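Local coordinates for ABC transporter, substrate binding protein (Aeropyrum pernix, PDB 3EAF), which probably binds a small solute outside the cell and delivers it to a membrane ABC transporter, as related periplasmic-type binding proteins do, at residues D337-E342 and L347-V352; K110-V113 and F118-A121. One frame throughout, in Å; residues are numbered along the deposited sequence.

Contact 1 (D337-E342 and L347-V352). With MG (magnesium ion), chain C.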
loop_
_atom_site.group_PDB
_atom_site.type_symbol
_atom_site.label_atom_id
_atom_site.label_comp_id
_atom_site.label_asym_id
_atom_site.label_seq_id
_atom_site.Cartn_x
_atom_site.Cartn_y
_atom_site.Cartn_z
ATOM N N ASP A 337 7.912 7.384 -8.484
ATOM C CA ASP A 337 9.345 7.428 -8.772
ATOM C C ASP A 337 9.771 5.987 -9.074
ATOM O O ASP A 337 9.050 5.036 -8.733
ATOM C CB ASP A 337 10.101 7.995 -7.563
ATOM C CG ASP A 337 11.516 8.506 -7.902
ATOM O OD1 ASP A 337 11.999 8.337 -9.045
ATOM O OD2 ASP A 337 12.151 9.083 -6.994
ATOM N N THR A 338 10.912 5.817 -9.736
ATOM C CA THR A 338 11.440 4.483 -9.995
ATOM C C THR A 338 11.911 3.809 -8.704
ATOM O O THR A 338 12.158 4.476 -7.688
ATOM C CB THR A 338 12.598 4.500 -11.011
ATOM O OG1 THR A 338 13.583 5.452 -10.590
ATOM C CG2 THR A 338 12.086 4.851 -12.418
ATOM N N ILE A 339 12.063 2.489 -8.782
ATOM C CA ILE A 339 12.278 1.633 -7.622
ATOM C C ILE A 339 13.727 1.172 -7.530
ATOM O O ILE A 339 14.270 0.614 -8.479
ATOM C CB ILE A 339 11.363 0.388 -7.699
ATOM C CG1 ILE A 339 9.895 0.792 -7.545
ATOM C CG2 ILE A 339 11.750 -0.643 -6.637
ATOM C CD1 ILE A 339 8.938 -0.130 -8.285
ATOM N N ASP A 340 14.330 1.386 -6.364
ATOM C CA ASP A 340 15.708 1.010 -6.119
ATOM C C ASP A 340 15.872 0.664 -4.637
ATOM O O ASP A 340 15.537 1.472 -3.769
ATOM C CB ASP A 340 16.625 2.171 -6.522
ATOM C CG ASP A 340 18.084 1.765 -6.642
ATOM O OD1 ASP A 340 18.422 0.573 -6.431
ATOM O OD2 ASP A 340 18.902 2.662 -6.949
ATOM N N TYR A 341 16.379 -0.538 -4.364
ATOM C CA TYR A 341 16.503 -1.053 -3.000
ATOM C C TYR A 341 17.955 -1.193 -2.539
ATOM O O TYR A 341 18.791 -1.754 -3.243
ATOM C CB TYR A 341 15.827 -2.424 -2.869
ATOM C CG TYR A 341 14.354 -2.448 -3.170
ATOM C CD1 TYR A 341 13.435 -1.813 -2.329
ATOM C CD2 TYR A 341 13.867 -3.134 -4.284
ATOM C CE1 TYR A 341 12.071 -1.856 -2.597
ATOM C CE2 TYR A 341 12.515 -3.177 -4.559
ATOM C CZ TYR A 341 11.620 -2.537 -3.719
ATOM O OH TYR A 341 10.272 -2.584 -4.007
ATOM N N GLU A 342 18.223 -0.710 -1.331
ATOM C CA GLU A 342 19.526 -0.835 -0.704
ATOM C C GLU A 342 19.560 -2.068 0.202
ATOM O O GLU A 342 18.623 -2.280 0.979
ATOM C CB GLU A 342 19.795 0.430 0.123
ATOM C CG GLU A 342 21.023 0.378 0.998
ATOM C CD GLU A 342 21.273 1.669 1.754
ATOM O OE1 GLU A 342 20.697 2.715 1.378
ATOM O OE2 GLU A 342 22.049 1.629 2.733
ATOM N N LEU A 347 14.098 0.837 0.991
ATOM C CA LEU A 347 13.228 1.979 0.665
ATOM C C LEU A 347 13.201 2.240 -0.841
ATOM O O LEU A 347 14.189 2.701 -1.415
ATOM C CB LEU A 347 13.640 3.244 1.434
ATOM C CG LEU A 347 12.739 4.480 1.282
ATOM C CD1 LEU A 347 11.314 4.204 1.788
ATOM C CD2 LEU A 347 13.331 5.709 1.981
ATOM N N ALA A 348 12.058 1.963 -1.469
ATOM C CA ALA A 348 11.959 1.962 -2.937
ATOM C C ALA A 348 12.116 3.353 -3.543
ATOM O O ALA A 348 12.808 3.523 -4.551
ATOM C CB ALA A 348 10.641 1.320 -3.383
ATOM N N TYR A 349 11.453 4.328 -2.916
ATOM C CA TYR A 349 11.476 5.743 -3.302
ATOM C C TYR A 349 10.708 6.499 -2.226
ATOM O O TYR A 349 10.207 5.877 -1.285
ATOM C CB TYR A 349 10.886 5.982 -4.708
ATOM C CG TYR A 349 9.485 5.446 -4.935
ATOM C CD1 TYR A 349 8.368 6.270 -4.782
ATOM C CD2 TYR A 349 9.277 4.124 -5.327
ATOM C CE1 TYR A 349 7.075 5.783 -5.000
ATOM C CE2 TYR A 349 7.999 3.628 -5.542
ATOM C CZ TYR A 349 6.901 4.462 -5.374
ATOM O OH TYR A 349 5.634 3.970 -5.579
ATOM N N ARG A 350 10.619 7.823 -2.338
ATOM C CA ARG A 350 10.008 8.621 -1.264
ATOM C C ARG A 350 8.732 9.369 -1.656
ATOM O O ARG A 350 7.851 9.576 -0.816
ATOM C CB ARG A 350 11.014 9.618 -0.674
ATOM C CG ARG A 350 12.177 8.981 0.065
ATOM C CD ARG A 350 13.107 10.021 0.682
ATOM N NE ARG A 350 12.628 10.546 1.967
ATOM C CZ ARG A 350 12.264 11.813 2.187
ATOM N NH1 ARG A 350 12.301 12.714 1.206
ATOM N NH2 ARG A 350 11.863 12.187 3.400
ATOM N N LYS A 351 8.629 9.791 -2.911
ATOM C CA LYS A 351 7.522 10.676 -3.280
ATOM C C LYS A 351 6.208 9.936 -3.546
ATOM O O LYS A 351 6.198 8.728 -3.775
ATOM C CB LYS A 351 7.899 11.610 -4.435
ATOM C CG LYS A 351 8.135 10.948 -5.772
ATOM C CD LYS A 351 8.558 12.004 -6.808
ATOM C CE LYS A 351 10.002 12.455 -6.605
ATOM N NZ LYS A 351 10.480 13.296 -7.758
ATOM N N VAL A 352 5.107 10.679 -3.471
ATOM C CA VAL A 352 3.765 10.137 -3.668
ATOM C C VAL A 352 2.914 11.082 -4.498
ATOM O O VAL A 352 3.241 12.263 -4.624
ATOM C CB VAL A 352 3.034 9.879 -2.322
ATOM C CG1 VAL A 352 3.712 8.765 -1.547
ATOM C CG2 VAL A 352 2.920 11.164 -1.482
HETATM MG MG MG C . 19.490 -1.468 -5.396
HETATM O O HOH W 1 11.183 9.711 -4.496
HETATM O O HOH W 2 17.512 -2.353 -6.185
HETATM O O HOH W 3 16.701 2.161 -1.193
HETATM O O HOH W 4 21.225 -1.152 -7.180
HETATM O O HOH W 5 20.831 0.417 -4.282
#
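Ala348 and Asp340 meet through the one direct hydrogen bond between 337-342 and 347-352: Asp340 N donates to Ala348 O at 3.2 Å, with an N-H...O angle of 156°, in the carbonyl plane and on a lone pair. The two segments run in nearly opposite directions, yet a single bond does not make them paired strands. Beside it, the methyl CB of Ala348 lies 3.6 Å from CE1 of the Tyr341 ring and also touches CG2 of Ile339. On the other flank Tyr349 turns its ring under Asp337, whose carbonyl O stands 3.5 Å above one ring face, offset toward the rim, while CG1 of Ile339 reaches the ring edge at CE2. CG of Tyr349 sits between backbone N and carbonyl carbon (chi1 55°), which sets the ring against the backbone of Asp337 and Thr338 and lets its OH hydrogen-bond to Pro120 O. Replacing this tyrosine by alanine would remove the ring and is likely to leave a gap against the Asp337 carbonyl and to deprive Pro120 O of its hydroxyl partner.

Further out, water 1 links the segments, donating to Asp337 OD2 at 2.8 Å and accepting from Arg350 N, whereas Lys351 NZ stays 4.6 Å from that OD2, beyond a salt bridge. Asp340, with CG anti to the backbone N (chi1 -165°), carries OD1 away from 347-352 to bind magnesium at 2.5 Å. Tyr341 O binds the same ion at 2.3 Å; Glu325 O and three waters complete the six ligands, and water 2 also accepts from Tyr341 N. The chemistry thus divides between the two ends of one residue: the Asp340 amide ties the metal-binding backbone to 347-352, while its carboxylate, probably polarised by the cation, faces the magnesium.

Contact 2 (K110-V113 and F118-A121)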
loop_
_atom_site.group_PDB
_atom_site.type_symbol
_atom_site.label_atom_id
_atom_site.label_comp_id
_atom_site.label_asym_id
_atom_site.label_seq_id
_atom_site.Cartn_x
_atom_site.Cartn_y
_atom_site.Cartn_z
ATOM N N LYS A 110 8.901 -0.783 9.311
ATOM C CA LYS A 110 9.570 -1.846 10.060
ATOM C C LYS A 110 10.116 -2.983 9.172
ATOM O O LYS A 110 11.036 -3.698 9.575
ATOM C CB LYS A 110 8.648 -2.387 11.167
ATOM C CG LYS A 110 8.268 -1.318 12.197
ATOM C CD LYS A 110 7.521 -1.881 13.393
ATOM C CE LYS A 110 7.371 -0.814 14.484
ATOM N NZ LYS A 110 6.514 -1.296 15.615
ATOM N N LEU A 111 9.611 -3.109 7.945
ATOM C CA LEU A 111 10.041 -4.138 7.004
ATOM C C LEU A 111 11.346 -3.749 6.318
ATOM O O LEU A 111 11.993 -4.683 5.772
ATOM C CB LEU A 111 8.953 -4.395 5.958
ATOM C CG LEU A 111 7.639 -4.984 6.478
ATOM C CD1 LEU A 111 6.604 -5.048 5.366
ATOM C CD2 LEU A 111 7.869 -6.360 7.084
ATOM N N LEU A 112 11.660 -2.503 6.264
ATOM C CA LEU A 112 12.783 -1.991 5.471
ATOM C C LEU A 112 14.130 -2.639 5.782
ATOM O O LEU A 112 14.972 -2.760 4.894
ATOM C CB LEU A 112 12.879 -0.460 5.597
ATOM C CG LEU A 112 11.686 0.356 5.083
ATOM C CD1 LEU A 112 11.768 1.801 5.524
ATOM C CD2 LEU A 112 11.550 0.266 3.568
ATOM N N VAL A 113 14.321 -3.061 7.034
ATOM C CA VAL A 113 15.577 -3.670 7.478
ATOM C C VAL A 113 15.545 -5.208 7.442
ATOM O O VAL A 113 16.524 -5.871 7.811
ATOM C CB VAL A 113 15.988 -3.184 8.901
ATOM C CG1 VAL A 113 16.349 -1.713 8.875
ATOM C CG2 VAL A 113 14.878 -3.465 9.925
ATOM N N PHE A 118 10.019 -6.686 0.569
ATOM C CA PHE A 118 10.039 -5.614 -0.425
ATOM C C PHE A 118 8.610 -5.133 -0.675
ATOM O O PHE A 118 7.651 -5.881 -0.501
ATOM C CB PHE A 118 10.624 -6.105 -1.759
ATOM C CG PHE A 118 12.053 -6.572 -1.682
ATOM C CD1 PHE A 118 13.100 -5.705 -1.988
ATOM C CD2 PHE A 118 12.354 -7.893 -1.342
ATOM C CE1 PHE A 118 14.427 -6.136 -1.930
ATOM C CE2 PHE A 118 13.678 -8.337 -1.286
ATOM C CZ PHE A 118 14.718 -7.460 -1.587
ATOM N N TYR A 119 8.473 -3.877 -1.078
ATOM C CA TYR A 119 7.206 -3.371 -1.613
ATOM C C TYR A 119 7.517 -2.181 -2.509
ATOM O O TYR A 119 8.433 -1.421 -2.209
ATOM C CB TYR A 119 6.194 -3.019 -0.503
ATOM C CG TYR A 119 6.760 -2.264 0.686
ATOM C CD1 TYR A 119 6.892 -0.871 0.655
ATOM C CD2 TYR A 119 7.139 -2.936 1.852
ATOM C CE1 TYR A 119 7.420 -0.169 1.736
ATOM C CE2 TYR A 119 7.663 -2.236 2.946
ATOM C CZ TYR A 119 7.798 -0.856 2.879
ATOM O OH TYR A 119 8.302 -0.162 3.959
ATOM N N PRO A 120 6.765 -2.022 -3.618
ATOM C CA PRO A 120 7.070 -1.003 -4.629
ATOM C C PRO A 120 6.509 0.390 -4.301
ATOM O O PRO A 120 5.902 1.039 -5.162
ATOM C CB PRO A 120 6.400 -1.573 -5.880
ATOM C CG PRO A 120 5.189 -2.250 -5.350
ATOM C CD PRO A 120 5.571 -2.808 -3.989
ATOM N N ALA A 121 6.715 0.839 -3.066
ATOM C CA ALA A 121 6.193 2.122 -2.607
ATOM C C ALA A 121 7.061 2.621 -1.446
ATOM O O ALA A 121 7.802 1.836 -0.853
ATOM C CB ALA A 121 4.722 1.980 -2.165
#
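The Tyr119 ring meets 110-113 at its edge and at oblique angles, with no stacking across the contact. CB of Leu111 lies in the ring plane at the edge, 3.9 Å from CE2, and CD1 of the same leucine approaches CE2 obliquely, also at 3.9 Å. Leu112 reaches the phenol end instead: its CD2 is 3.3 Å from Tyr119 OH and 4.0 Å from CZ, its side chain crossing that of the tyrosine at about a right angle. A further ring, that of Tyr107, meets Tyr119 with the planes about 50° apart.

The torsion at Tyr119 (chi1 44°) places CG between the backbone N and the carbonyl carbon and sends the ring across to the two leucines. No hydrogen bond joins the segments directly; the buried hydroxyl bonds to Ser108 O, just ahead of 110-113, so the phenol is held at its polar tip while Leu112 CD2 and CG pack against the hydroxyl and Leu111 against CE2. Pro120 follows as the centre of an inverse gamma turn, closed by a weak bond from Ala121 N to Tyr119 O.

In the fold, 110-113 belongs to the connection from strand 101-104 to the edge strand 117-118, and Tyr119 comes directly after that edge strand. Leu111 also touches helix 85-98 and Leu112 touches helix 377-382, which places this small apolar cluster between the sheet edge and two helices.

Contact 2 is wholly buried, all three of its touching residues being so, whereas contact 1 is only partly buried and has a solvated, magnesium-binding flank. Neither pairs regular strands: contact 1 brings together two parts of the loop leading to strand 352-357, and contact 2 the connection before edge strand 117-118 and the end of that strand with the loop after it. Their chemistry differs accordingly, with backbone, water and metal bonds in the first and leucine-tyrosine packing in the second. They lie about 10 Å apart, centre to centre, and touch directly: Tyr341 OH makes a weak hydrogen bond to Tyr119 O, while the Tyr341 ring meets Phe118 edge-to-face. Segment 118-121 therefore serves both contacts.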